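Local coordinates for protein botulinum neurotoxin type C1 (Clostridium botulinum, PDB 3R4S) that probably binds gangliosides on nerve cells through this receptor-binding fragment of its heavy chain, so that the toxin's zinc protease can enter them, at residues Arg85-Tyr96 against Asp202-Ile210. Residues are numbered along the deposited sequence; the frame is centred on the assembly and turned at random.
Sequences RINKWVSNLPGY and DSDNINMWI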
loop_
_atom_site.group_PDB
_atom_site.type_symbol
_atom_site.label_atom_id
_atom_site.label_comp_id
_atom_site.label_asym_id
_atom_site.label_seq_id
_atom_site.Cartn_x
_atom_site.Cartn_y
_atom_site.Cartn_z
ATOM N N ARG A 85 -7.084 3.803 -3.219
ATOM C CA ARG A 85 -6.006 3.303 -4.062
ATOM C C ARG A 85 -6.195 3.866 -5.470
ATOM O O ARG A 85 -7.325 3.929 -5.966
ATOM C CB ARG A 85 -6.020 1.770 -4.118
ATOM C CG ARG A 85 -4.820 1.173 -4.858
ATOM C CD ARG A 85 -4.870 -0.373 -4.944
ATOM N NE ARG A 85 -3.826 -0.832 -5.856
ATOM C CZ ARG A 85 -3.979 -1.758 -6.796
ATOM N NH1 ARG A 85 -5.146 -2.383 -6.967
ATOM N NH2 ARG A 85 -2.943 -2.080 -7.555
ATOM N N ILE A 86 -5.094 4.268 -6.102
ATOM C CA ILE A 86 -5.113 4.762 -7.481
ATOM C C ILE A 86 -4.155 3.944 -8.336
ATOM O O ILE A 86 -3.000 3.728 -7.953
ATOM C CB ILE A 86 -4.655 6.246 -7.573
ATOM C CG1 ILE A 86 -5.393 7.138 -6.558
ATOM C CG2 ILE A 86 -4.849 6.794 -8.993
ATOM C CD1 ILE A 86 -6.784 7.432 -6.968
ATOM N N ASN A 87 -4.619 3.502 -9.497
ATOM C CA ASN A 87 -3.731 2.817 -10.444
ATOM C C ASN A 87 -4.064 3.234 -11.870
ATOM O O ASN A 87 -5.222 3.190 -12.271
ATOM C CB ASN A 87 -3.863 1.298 -10.315
ATOM C CG ASN A 87 -2.784 0.547 -11.099
ATOM O OD1 ASN A 87 -1.591 0.734 -10.873
ATOM N ND2 ASN A 87 -3.208 -0.314 -12.012
ATOM N N LYS A 88 -3.074 3.663 -12.642
ATOM C CA LYS A 88 -1.688 3.783 -12.227
ATOM C C LYS A 88 -1.395 5.268 -11.973
ATOM O O LYS A 88 -1.503 6.102 -12.873
ATOM C CB LYS A 88 -0.805 3.229 -13.351
ATOM C CG LYS A 88 0.697 3.179 -13.090
ATOM C CD LYS A 88 1.421 2.642 -14.344
ATOM C CE LYS A 88 2.949 2.625 -14.181
ATOM N NZ LYS A 88 3.674 2.180 -15.415
ATOM N N TRP A 89 -1.059 5.599 -10.730
ATOM C CA TRP A 89 -0.846 6.986 -10.336
ATOM C C TRP A 89 0.561 7.451 -10.726
ATOM O O TRP A 89 1.452 7.566 -9.886
ATOM C CB TRP A 89 -1.082 7.151 -8.830
ATOM C CG TRP A 89 -1.097 8.582 -8.356
ATOM C CD1 TRP A 89 -0.998 9.708 -9.124
ATOM C CD2 TRP A 89 -1.217 9.033 -6.996
ATOM N NE1 TRP A 89 -1.046 10.833 -8.325
ATOM C CE2 TRP A 89 -1.172 10.442 -7.016
ATOM C CE3 TRP A 89 -1.348 8.379 -5.765
ATOM C CZ2 TRP A 89 -1.259 11.210 -5.849
ATOM C CZ3 TRP A 89 -1.430 9.145 -4.603
ATOM C CH2 TRP A 89 -1.388 10.542 -4.655
ATOM N N VAL A 90 0.749 7.713 -12.014
ATOM C CA VAL A 90 2.046 8.143 -12.526
ATOM C C VAL A 90 2.318 9.591 -12.159
ATOM O O VAL A 90 1.400 10.357 -11.855
ATOM C CB VAL A 90 2.143 7.942 -14.047
ATOM C CG1 VAL A 90 2.058 6.445 -14.376
ATOM C CG2 VAL A 90 1.041 8.700 -14.752
ATOM N N SER A 91 3.588 9.964 -12.180
ATOM C CA SER A 91 4.009 11.274 -11.708
ATOM C C SER A 91 3.543 12.423 -12.596
ATOM O O SER A 91 3.545 13.569 -12.167
ATOM C CB SER A 91 5.538 11.316 -11.559
ATOM O OG SER A 91 6.177 11.078 -12.802
ATOM N N ASN A 92 3.149 12.128 -13.829
ATOM C CA ASN A 92 2.659 13.183 -14.718
ATOM C C ASN A 92 1.152 13.076 -14.971
ATOM O O ASN A 92 0.658 13.418 -16.050
ATOM C CB ASN A 92 3.422 13.180 -16.047
ATOM C CG ASN A 92 3.199 11.906 -16.841
ATOM O OD1 ASN A 92 2.783 10.887 -16.290
ATOM N ND2 ASN A 92 3.466 11.958 -18.145
ATOM N N LEU A 93 0.423 12.588 -13.971
ATOM C CA LEU A 93 -1.017 12.420 -14.098
ATOM C C LEU A 93 -1.668 13.778 -14.363
ATOM O O LEU A 93 -1.358 14.755 -13.687
ATOM C CB LEU A 93 -1.572 11.813 -12.806
ATOM C CG LEU A 93 -2.981 11.245 -12.884
ATOM C CD1 LEU A 93 -2.956 9.894 -13.608
ATOM C CD2 LEU A 93 -3.560 11.114 -11.478
ATOM N N PRO A 94 -2.565 13.856 -15.356
ATOM C CA PRO A 94 -3.305 15.117 -15.485
ATOM C C PRO A 94 -4.238 15.306 -14.289
ATOM O O PRO A 94 -4.315 14.429 -13.425
ATOM C CB PRO A 94 -4.113 14.925 -16.773
ATOM C CG PRO A 94 -4.157 13.452 -16.992
ATOM C CD PRO A 94 -2.893 12.894 -16.419
ATOM N N GLY A 95 -4.924 16.437 -14.234
ATOM C CA GLY A 95 -5.823 16.724 -13.133
ATOM C C GLY A 95 -7.126 15.948 -13.212
ATOM O O GLY A 95 -7.741 15.868 -14.273
ATOM N N TYR A 96 -7.524 15.366 -12.077
ATOM C CA TYR A 96 -8.837 14.750 -11.909
ATOM C C TYR A 96 -9.425 15.160 -10.566
ATOM O O TYR A 96 -8.766 15.047 -9.535
ATOM C CB TYR A 96 -8.748 13.214 -11.912
ATOM C CG TYR A 96 -8.310 12.586 -13.212
ATOM C CD1 TYR A 96 -9.235 12.277 -14.205
ATOM C CD2 TYR A 96 -6.973 12.285 -13.439
ATOM C CE1 TYR A 96 -8.837 11.696 -15.391
ATOM C CE2 TYR A 96 -6.564 11.699 -14.624
ATOM C CZ TYR A 96 -7.496 11.411 -15.598
ATOM O OH TYR A 96 -7.087 10.824 -16.771
ATOM N N ASP A 202 -5.140 11.928 -25.584
ATOM C CA ASP A 202 -5.995 11.148 -24.696
ATOM C C ASP A 202 -5.157 10.191 -23.842
ATOM O O ASP A 202 -4.457 9.326 -24.370
ATOM C CB ASP A 202 -7.043 10.376 -25.506
ATOM C CG ASP A 202 -8.363 10.225 -24.764
ATOM O OD1 ASP A 202 -8.433 10.645 -23.587
ATOM O OD2 ASP A 202 -9.328 9.693 -25.359
ATOM N N SER A 203 -5.234 10.354 -22.522
ATOM C CA SER A 203 -4.391 9.589 -21.597
ATOM C C SER A 203 -4.982 8.231 -21.204
ATOM O O SER A 203 -6.109 7.898 -21.570
ATOM C CB SER A 203 -4.072 10.415 -20.340
ATOM O OG SER A 203 -3.106 11.424 -20.607
ATOM N N ASP A 204 -4.205 7.455 -20.457
ATOM C CA ASP A 204 -4.630 6.129 -20.021
ATOM C C ASP A 204 -5.765 6.204 -19.002
ATOM O O ASP A 204 -5.809 7.109 -18.175
ATOM C CB ASP A 204 -3.452 5.368 -19.400
ATOM C CG ASP A 204 -2.273 5.222 -20.353
ATOM O OD1 ASP A 204 -2.480 5.273 -21.586
ATOM O OD2 ASP A 204 -1.135 5.045 -19.862
ATOM N N ASN A 205 -6.681 5.245 -19.067
ATOM C CA ASN A 205 -7.672 5.077 -18.015
ATOM C C ASN A 205 -6.945 4.868 -16.683
ATOM O O ASN A 205 -5.882 4.240 -16.633
ATOM C CB ASN A 205 -8.595 3.893 -18.345
ATOM C CG ASN A 205 -9.520 3.492 -17.176
ATOM O OD1 ASN A 205 -10.646 3.993 -17.046
ATOM N ND2 ASN A 205 -9.056 2.554 -16.352
ATOM N N ILE A 206 -7.489 5.441 -15.616
ATOM C CA ILE A 206 -7.055 5.080 -14.276
ATOM C C ILE A 206 -8.230 4.493 -13.530
ATOM O O ILE A 206 -9.384 4.754 -13.867
ATOM C CB ILE A 206 -6.494 6.275 -13.475
ATOM C CG1 ILE A 206 -7.544 7.373 -13.332
ATOM C CG2 ILE A 206 -5.207 6.807 -14.108
ATOM C CD1 ILE A 206 -7.120 8.496 -12.381
ATOM N N ASN A 207 -7.935 3.684 -12.526
ATOM C CA ASN A 207 -8.962 3.217 -11.607
ATOM C C ASN A 207 -8.748 3.832 -10.238
ATOM O O ASN A 207 -7.622 4.151 -9.854
ATOM C CB ASN A 207 -8.934 1.693 -11.468
ATOM C CG ASN A 207 -9.403 0.983 -12.711
ATOM O OD1 ASN A 207 -8.724 0.092 -13.225
ATOM N ND2 ASN A 207 -10.569 1.365 -13.205
ATOM N N MET A 208 -9.834 3.987 -9.496
ATOM C CA MET A 208 -9.730 4.392 -8.109
ATOM C C MET A 208 -10.568 3.433 -7.280
ATOM O O MET A 208 -11.701 3.117 -7.647
ATOM C CB MET A 208 -10.210 5.836 -7.934
ATOM C CG MET A 208 -10.334 6.281 -6.480
ATOM S SD MET A 208 -10.944 7.981 -6.311
ATOM C CE MET A 208 -12.689 7.784 -6.707
ATOM N N TRP A 209 -10.005 2.960 -6.176
ATOM C CA TRP A 209 -10.741 2.137 -5.234
ATOM C C TRP A 209 -10.910 2.938 -3.964
ATOM O O TRP A 209 -9.995 3.671 -3.563
ATOM C CB TRP A 209 -9.964 0.870 -4.882
ATOM C CG TRP A 209 -9.761 -0.106 -5.986
ATOM C CD1 TRP A 209 -10.451 -1.272 -6.191
ATOM C CD2 TRP A 209 -8.762 -0.048 -7.009
ATOM N NE1 TRP A 209 -9.948 -1.934 -7.286
ATOM C CE2 TRP A 209 -8.912 -1.204 -7.808
ATOM C CE3 TRP A 209 -7.762 0.872 -7.333
ATOM C CZ2 TRP A 209 -8.100 -1.463 -8.916
ATOM C CZ3 TRP A 209 -6.949 0.612 -8.434
ATOM C CH2 TRP A 209 -7.126 -0.550 -9.209
ATOM N N ILE A 210 -12.073 2.777 -3.331
ATOM C CA ILE A 210 -12.409 3.445 -2.089
ATOM C C ILE A 210 -13.069 2.460 -1.124
ATOM O O ILE A 210 -13.879 1.623 -1.536
ATOM C CB ILE A 210 -13.417 4.595 -2.327
ATOM C CG1 ILE A 210 -12.837 5.645 -3.282
ATOM C CG2 ILE A 210 -13.843 5.224 -0.990
ATOM C CD1 ILE A 210 -11.674 6.439 -2.706
HETATM O O HOH W 1 -3.383 3.940 -15.643
HETATM O O HOH W 2 -4.566 9.316 -17.406
#
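Arg-85 lies extended alongside Trp-209, and its guanidinium rests over one face of the indole, the two planes 25° apart. NH1 comes closest, 3.5 Å from Trp-209 CH2, while CZ sits 4.4 Å from the centre of the six-membered ring in a cation-pi contact. With CG anti to the backbone N (chi1 -173°) and an extended chain as far as NE, CD lies above CE3 at the rim of the ring while CB and CG run alongside that edge. Outside the pair, NE donates to the carbonyl of Asn-145, which ties down the charged end. The CB of Asn-87 meets the ring at its rim, 3.7 Å from CZ3. Beneath this partly exposed layer, strands 85-87 and 207-210 run antiparallel, and the hydrogen-bonded pairs Arg-85/Trp-209 and Asn-87/Asn-207 exchange four backbone bonds, the shortest being 2.8 Å from Asn-207 N to Asn-87 O. Both strands belong to one sheet of the jelly-roll-like, lectin-type N-terminal half of the receptor-binding fragment; the two sialic acid pockets lie in the trefoil half. The sheet's other face looks into the sandwich. There Ile-86 CD1 packs on Met-208 CG at 3.8 Å, and Ile-112 and Ile-190 of the facing sheet continue the core. Past the last bridge, Ile-206 points its side chain toward the 88-96 loop: its CG2 touches Leu-93 CD1, and its CD1 sits over a face of the Tyr-96 ring, 4.1 Å from the centroid, as a CH-pi contact. Beyond Ile-206 the chains separate and water takes over. One water accepts from Lys-88 N and donates to Asn-205 O; a second links Tyr-96 OH with Asp-204 O, to which it donates at 2.6 Å. Farther out, exposed and poorly ordered Ser-203 merely approaches the ring of Pro-94.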